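Local coordinates for periplasmic protein TorT (PDB 3O1I), which probably acts as a periplasmic binding protein that helps the sensor TorS detect trimethylamine N-oxide, at residues 253-258 with 271-276; 32-37 with 259-264. All blocks are in the same frame, centred on the assembly; numbering follows the deposited sequence.

Overall arrangement
Both contacts rest on helix 249-263 and lie on the same side of the chain's centre, with their centres about 12 Å apart. Contact 1 packs the middle of the helix against the loop 271-276 that follows it, and is a surface contact. Contact 2 packs the end of the same helix against the loop 32-37, far away in sequence, and is partly buried. Contact 1 joins apolar side chains, a leucine meeting alanine and proline. Contact 2 mixes a valine-alanine contact with a glutamine amide and a histidine. Gln259, on the segment of contact 2, makes a probable but weak hydrogen bond from NE2 to Lys271 O of contact 1.

Contact 1. Residues 253-258 with 271-276; sequences GRLSVM and KQASPI
Leu255 and Ala273 carry this contact. Leu255 points from helix 249-263 toward the loop 271-276, and the CB of Ala273 points back at it. The two methyls of the leucine fork both meet that single carbon: CD2 lies 3.2 Å and CD1 3.3 Å from Ala273 CB. The branch point follows, with Leu255 CG 3.7 Å from the same Ala273 CB. The alanine methyl thus faces the open end of the fork. The first torsion explains the reach: CG stands anti to the backbone N of Leu255 (chi1 172°), which carries the fork out from the helix to the loop. This is the close-packed part.

The packing thins along the loop. Leu255 CD2 passes the backbone at Ser274, 3.7 Å from Ser274 N. It then reaches Pro275 at its CD, 4.0 Å from Leu255 CD2. Pro275 also rests on Gln251 and Gln252, one turn earlier in the helix. On the outer side, the CB atoms of Gln272 and Ser274 point away from the helix, and both residues are exposed. Ala273 therefore faces inward between two outward polar residues. The contact is small, at 132 Å² summed over both sides. It joins apolar side chains, with one van der Waals approach to a backbone N.

The contact belongs to the lobe built on the five-stranded parallel sheet, one of the two α/β lobes of the periplasmic-binding-protein fold. The loop 271-276 runs back beside the helix it follows and leads into strand 278-280. The backbone of Lys271 is hydrogen-bonded to Glu110, at the end of strand 107-110, and Leu255 also touches Val111. On another side of the helix, Arg254 and Val257 pack on helix 18-32.

Contact 2. Residues 32-37 with 259-264; sequences EKQGVN and QAAHYL
Gln34 and Val36, in the connection after helix 18-32, both face Ala261, near the end of helix 249-263. Gln34 comes first along the chain. Its CG is anti to the carbonyl carbon (chi1 -77°) and the chain is extended beyond it, so the amide is carried across to the helix. There the amide carbon CD lies 3.7 Å from Ala261 CB. The oxygen OE1 is modelled too close to this methyl, so its exact place is doubtful. The amide also lies near the His262 ring, with their planes steeply inclined, 73° apart. This is proximity without a bond. Gln34 also touches Val257 and Met258, and its backbone O makes a weak hydrogen bond to Arg265.

Gly35 follows with a positive phi, and its backbone is hydrogen-bonded to Asp5. Val36 then points back toward the helix. Its CG1 touches Ala261 CB at 4.0 Å. The same side chain rests on Ile8 of strand 7-12. Asn37 begins strand 37-42, an outermost strand of the five-stranded parallel sheet within this chain, and pairs with Ile8 through the backbone.

The loop therefore joins a helix-to-strand connection of this sheet to a helix that comes more than 200 residues later. Such a late helix, packed beside the N-terminal helix 18-32, completes this α/β lobe of the periplasmic-binding-protein fold. The chemistry implies a join held by shape and van der Waals contact around one small alanine, with the glutamine amide end packing by its carbon CD against the methyl.

Contact 1. Residues 253-258 with 271-276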
loop_
_atom_site.group_PDB
_atom_site.type_symbol
_atom_site.label_atom_id
_atom_site.label_comp_id
_atom_site.label_asym_id
_atom_site.label_seq_id
_atom_site.Cartn_x
_atom_site.Cartn_y
_atom_site.Cartn_z
ATOM N N GLY D 253 -14.901 -31.874 5.835
ATOM C CA GLY D 253 -13.525 -32.065 5.436
ATOM C C GLY D 253 -13.148 -33.523 5.599
ATOM O O GLY D 253 -12.701 -34.173 4.647
ATOM N N ARG D 254 -13.334 -34.037 6.814
ATOM C CA ARG D 254 -13.029 -35.432 7.131
ATOM C C ARG D 254 -13.607 -36.327 6.045
ATOM O O ARG D 254 -12.953 -37.247 5.564
ATOM C CB ARG D 254 -13.631 -35.811 8.485
ATOM C CG ARG D 254 -13.015 -35.106 9.687
ATOM C CD ARG D 254 -13.865 -35.320 10.946
ATOM N NE ARG D 254 -13.285 -34.717 12.147
ATOM C CZ ARG D 254 -12.162 -35.136 12.726
ATOM N NH1 ARG D 254 -11.493 -36.165 12.214
ATOM N NH2 ARG D 254 -11.708 -34.536 13.821
ATOM N N LEU D 255 -14.836 -36.039 5.653
ATOM C CA LEU D 255 -15.496 -36.810 4.621
ATOM C C LEU D 255 -14.646 -36.958 3.350
ATOM O O LEU D 255 -14.451 -38.075 2.864
ATOM C CB LEU D 255 -16.856 -36.172 4.308
ATOM C CG LEU D 255 -17.707 -36.664 3.130
ATOM C CD1 LEU D 255 -17.589 -38.172 2.967
ATOM C CD2 LEU D 255 -19.160 -36.239 3.362
ATOM N N SER D 256 -14.130 -35.846 2.823
ATOM C CA SER D 256 -13.303 -35.877 1.612
ATOM C C SER D 256 -12.021 -36.676 1.803
ATOM O O SER D 256 -11.631 -37.438 0.925
ATOM C CB SER D 256 -12.959 -34.461 1.158
ATOM O OG SER D 256 -13.650 -34.138 -0.037
ATOM N N VAL D 257 -11.357 -36.492 2.939
ATOM C CA VAL D 257 -10.137 -37.240 3.216
ATOM C C VAL D 257 -10.456 -38.730 3.131
ATOM O O VAL D 257 -9.834 -39.473 2.370
ATOM C CB VAL D 257 -9.610 -36.962 4.627
ATOM C CG1 VAL D 257 -8.535 -37.970 4.987
ATOM C CG2 VAL D 257 -9.063 -35.560 4.707
ATOM N N MET D 258 -11.432 -39.153 3.931
ATOM C CA MET D 258 -11.848 -40.543 3.973
ATOM C C MET D 258 -12.165 -41.054 2.580
ATOM O O MET D 258 -11.658 -42.088 2.169
ATOM C CB MET D 258 -13.079 -40.694 4.864
ATOM C CG MET D 258 -13.646 -42.101 4.897
ATOM S SD MET D 258 -15.436 -42.084 4.781
ATOM C CE MET D 258 -15.684 -41.962 2.966
ATOM N N LYS D 271 -20.013 -42.670 -2.343
ATOM C CA LYS D 271 -19.676 -41.965 -3.571
ATOM C C LYS D 271 -20.059 -40.492 -3.485
ATOM O O LYS D 271 -19.210 -39.615 -3.614
ATOM C CB LYS D 271 -20.382 -42.602 -4.768
ATOM C CG LYS D 271 -20.098 -41.903 -6.093
ATOM C CD LYS D 271 -21.019 -42.393 -7.202
ATOM C CE LYS D 271 -20.802 -43.869 -7.501
ATOM N NZ LYS D 271 -21.724 -44.373 -8.559
ATOM N N GLN D 272 -21.341 -40.219 -3.276
ATOM C CA GLN D 272 -21.804 -38.843 -3.175
ATOM C C GLN D 272 -22.260 -38.558 -1.748
ATOM O O GLN D 272 -23.452 -38.603 -1.445
ATOM C CB GLN D 272 -22.956 -38.596 -4.148
ATOM C CG GLN D 272 -22.701 -39.091 -5.553
ATOM C CD GLN D 272 -23.767 -38.633 -6.528
ATOM O OE1 GLN D 272 -24.889 -38.305 -6.138
ATOM N NE2 GLN D 272 -23.424 -38.618 -7.810
ATOM N N ALA D 273 -21.302 -38.270 -0.873
ATOM C CA ALA D 273 -21.597 -37.982 0.524
ATOM C C ALA D 273 -21.916 -36.503 0.791
ATOM O O ALA D 273 -21.587 -35.619 -0.005
ATOM C CB ALA D 273 -20.444 -38.437 1.387
ATOM N N SER D 274 -22.558 -36.257 1.931
ATOM C CA SER D 274 -22.972 -34.918 2.342
ATOM C C SER D 274 -23.552 -34.971 3.752
ATOM O O SER D 274 -24.604 -35.556 3.964
ATOM C CB SER D 274 -24.029 -34.383 1.362
ATOM O OG SER D 274 -25.086 -35.313 1.162
ATOM N N PRO D 275 -22.882 -34.343 4.733
ATOM C CA PRO D 275 -23.390 -34.364 6.108
ATOM C C PRO D 275 -24.814 -33.832 6.188
ATOM O O PRO D 275 -25.358 -33.295 5.211
ATOM C CB PRO D 275 -22.408 -33.467 6.863
ATOM C CG PRO D 275 -21.172 -33.525 6.039
ATOM C CD PRO D 275 -21.733 -33.434 4.638
ATOM N N ILE D 276 -25.417 -33.981 7.359
ATOM C CA ILE D 276 -26.781 -33.523 7.550
ATOM C C ILE D 276 -26.792 -32.179 8.254
ATOM O O ILE D 276 -26.201 -32.018 9.327
ATOM C CB ILE D 276 -27.609 -34.555 8.367
ATOM C CG1 ILE D 276 -29.006 -33.989 8.657
ATOM C CG2 ILE D 276 -26.856 -34.931 9.642
ATOM C CD1 ILE D 276 -29.960 -34.967 9.320
#

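Contact 2. Residues 32-37 with 259-264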
loop_
_atom_site.group_PDB
_atom_site.type_symbol
_atom_site.label_atom_id
_atom_site.label_comp_id
_atom_site.label_asym_id
_atom_site.label_seq_id
_atom_site.Cartn_x
_atom_site.Cartn_y
_atom_site.Cartn_z
ATOM N N GLU D 32 -4.409 -37.542 10.073
ATOM C CA GLU D 32 -3.527 -38.168 11.048
ATOM C C GLU D 32 -4.298 -39.326 11.678
ATOM O O GLU D 32 -3.726 -40.171 12.366
ATOM C CB GLU D 32 -3.102 -37.157 12.116
ATOM C CG GLU D 32 -4.252 -36.587 12.922
ATOM C CD GLU D 32 -4.791 -37.557 13.961
ATOM O OE1 GLU D 32 -5.898 -37.308 14.480
ATOM O OE2 GLU D 32 -4.107 -38.560 14.267
ATOM N N LYS D 33 -5.605 -39.355 11.433
ATOM C CA LYS D 33 -6.466 -40.408 11.964
ATOM C C LYS D 33 -6.570 -41.542 10.950
ATOM O O LYS D 33 -7.157 -42.588 11.226
ATOM C CB LYS D 33 -7.857 -39.855 12.278
ATOM C CG LYS D 33 -8.753 -40.811 13.050
ATOM C CD LYS D 33 -10.017 -40.112 13.523
ATOM C CE LYS D 33 -9.698 -38.975 14.492
ATOM N NZ LYS D 33 -10.919 -38.245 14.946
ATOM N N GLN D 34 -6.008 -41.314 9.766
ATOM C CA GLN D 34 -5.982 -42.316 8.706
ATOM C C GLN D 34 -4.535 -42.454 8.239
ATOM O O GLN D 34 -4.248 -43.109 7.236
ATOM C CB GLN D 34 -6.880 -41.914 7.534
ATOM C CG GLN D 34 -8.364 -42.120 7.789
ATOM C CD GLN D 34 -9.170 -42.189 6.505
ATOM O OE1 GLN D 34 -8.879 -42.997 5.622
ATOM N NE2 GLN D 34 -10.191 -41.346 6.397
ATOM N N GLY D 35 -3.637 -41.816 8.991
ATOM C CA GLY D 35 -2.210 -41.849 8.712
ATOM C C GLY D 35 -1.754 -41.561 7.293
ATOM O O GLY D 35 -0.635 -41.925 6.926
ATOM N N VAL D 36 -2.595 -40.903 6.497
ATOM C CA VAL D 36 -2.241 -40.593 5.114
ATOM C C VAL D 36 -1.239 -39.449 4.994
ATOM O O VAL D 36 -0.825 -38.848 5.989
ATOM C CB VAL D 36 -3.488 -40.234 4.261
ATOM C CG1 VAL D 36 -4.543 -41.323 4.386
ATOM C CG2 VAL D 36 -4.040 -38.886 4.683
ATOM N N ASN D 37 -0.855 -39.168 3.754
ATOM C CA ASN D 37 0.092 -38.113 3.425
ATOM C C ASN D 37 -0.659 -37.021 2.666
ATOM O O ASN D 37 -0.805 -37.067 1.442
ATOM C CB ASN D 37 1.224 -38.695 2.574
ATOM C CG ASN D 37 2.105 -37.636 1.970
ATOM O OD1 ASN D 37 2.651 -36.790 2.675
ATOM N ND2 ASN D 37 2.256 -37.680 0.652
ATOM N N GLN D 259 -13.011 -40.328 1.856
ATOM C CA GLN D 259 -13.381 -40.735 0.502
ATOM C C GLN D 259 -12.176 -41.180 -0.333
ATOM O O GLN D 259 -12.167 -42.285 -0.873
ATOM C CB GLN D 259 -14.104 -39.602 -0.236
ATOM C CG GLN D 259 -15.476 -39.244 0.293
ATOM C CD GLN D 259 -16.326 -38.587 -0.776
ATOM O OE1 GLN D 259 -15.879 -37.670 -1.461
ATOM N NE2 GLN D 259 -17.560 -39.055 -0.926
ATOM N N ALA D 260 -11.164 -40.323 -0.443
ATOM C CA ALA D 260 -9.983 -40.656 -1.228
ATOM C C ALA D 260 -9.138 -41.730 -0.557
ATOM O O ALA D 260 -8.614 -42.615 -1.228
ATOM C CB ALA D 260 -9.150 -39.409 -1.480
ATOM N N ALA D 261 -9.008 -41.662 0.764
ATOM C CA ALA D 261 -8.213 -42.652 1.488
ATOM C C ALA D 261 -8.793 -44.066 1.350
ATOM O O ALA D 261 -8.073 -45.059 1.467
ATOM C CB ALA D 261 -8.112 -42.263 2.956
ATOM N N HIS D 262 -10.097 -44.145 1.096
ATOM C CA HIS D 262 -10.793 -45.420 0.929
ATOM C C HIS D 262 -10.668 -45.913 -0.507
ATOM O O HIS D 262 -10.379 -47.079 -0.747
ATOM C CB HIS D 262 -12.270 -45.265 1.304
ATOM C CG HIS D 262 -12.557 -45.543 2.747
ATOM N ND1 HIS D 262 -11.702 -45.176 3.765
ATOM C CD2 HIS D 262 -13.611 -46.149 3.345
ATOM C CE1 HIS D 262 -12.215 -45.545 4.925
ATOM N NE2 HIS D 262 -13.373 -46.138 4.698
ATOM N N TYR D 263 -10.894 -45.019 -1.463
ATOM C CA TYR D 263 -10.778 -45.376 -2.870
ATOM C C TYR D 263 -9.341 -45.796 -3.165
ATOM O O TYR D 263 -9.065 -46.409 -4.193
ATOM C CB TYR D 263 -11.150 -44.185 -3.746
ATOM C CG TYR D 263 -10.863 -44.389 -5.207
ATOM C CD1 TYR D 263 -11.811 -44.948 -6.054
ATOM C CD2 TYR D 263 -9.638 -44.021 -5.745
ATOM C CE1 TYR D 263 -11.546 -45.131 -7.408
ATOM C CE2 TYR D 263 -9.358 -44.200 -7.098
ATOM C CZ TYR D 263 -10.316 -44.753 -7.923
ATOM O OH TYR D 263 -10.047 -44.912 -9.260
ATOM N N LEU D 264 -8.424 -45.459 -2.264
ATOM C CA LEU D 264 -7.027 -45.818 -2.455
ATOM C C LEU D 264 -6.595 -47.003 -1.593
ATOM O O LEU D 264 -5.407 -47.301 -1.478
ATOM C CB LEU D 264 -6.114 -44.613 -2.190
ATOM C CG LEU D 264 -6.173 -43.417 -3.155
ATOM C CD1 LEU D 264 -5.027 -42.464 -2.815
ATOM C CD2 LEU D 264 -6.065 -43.874 -4.613
#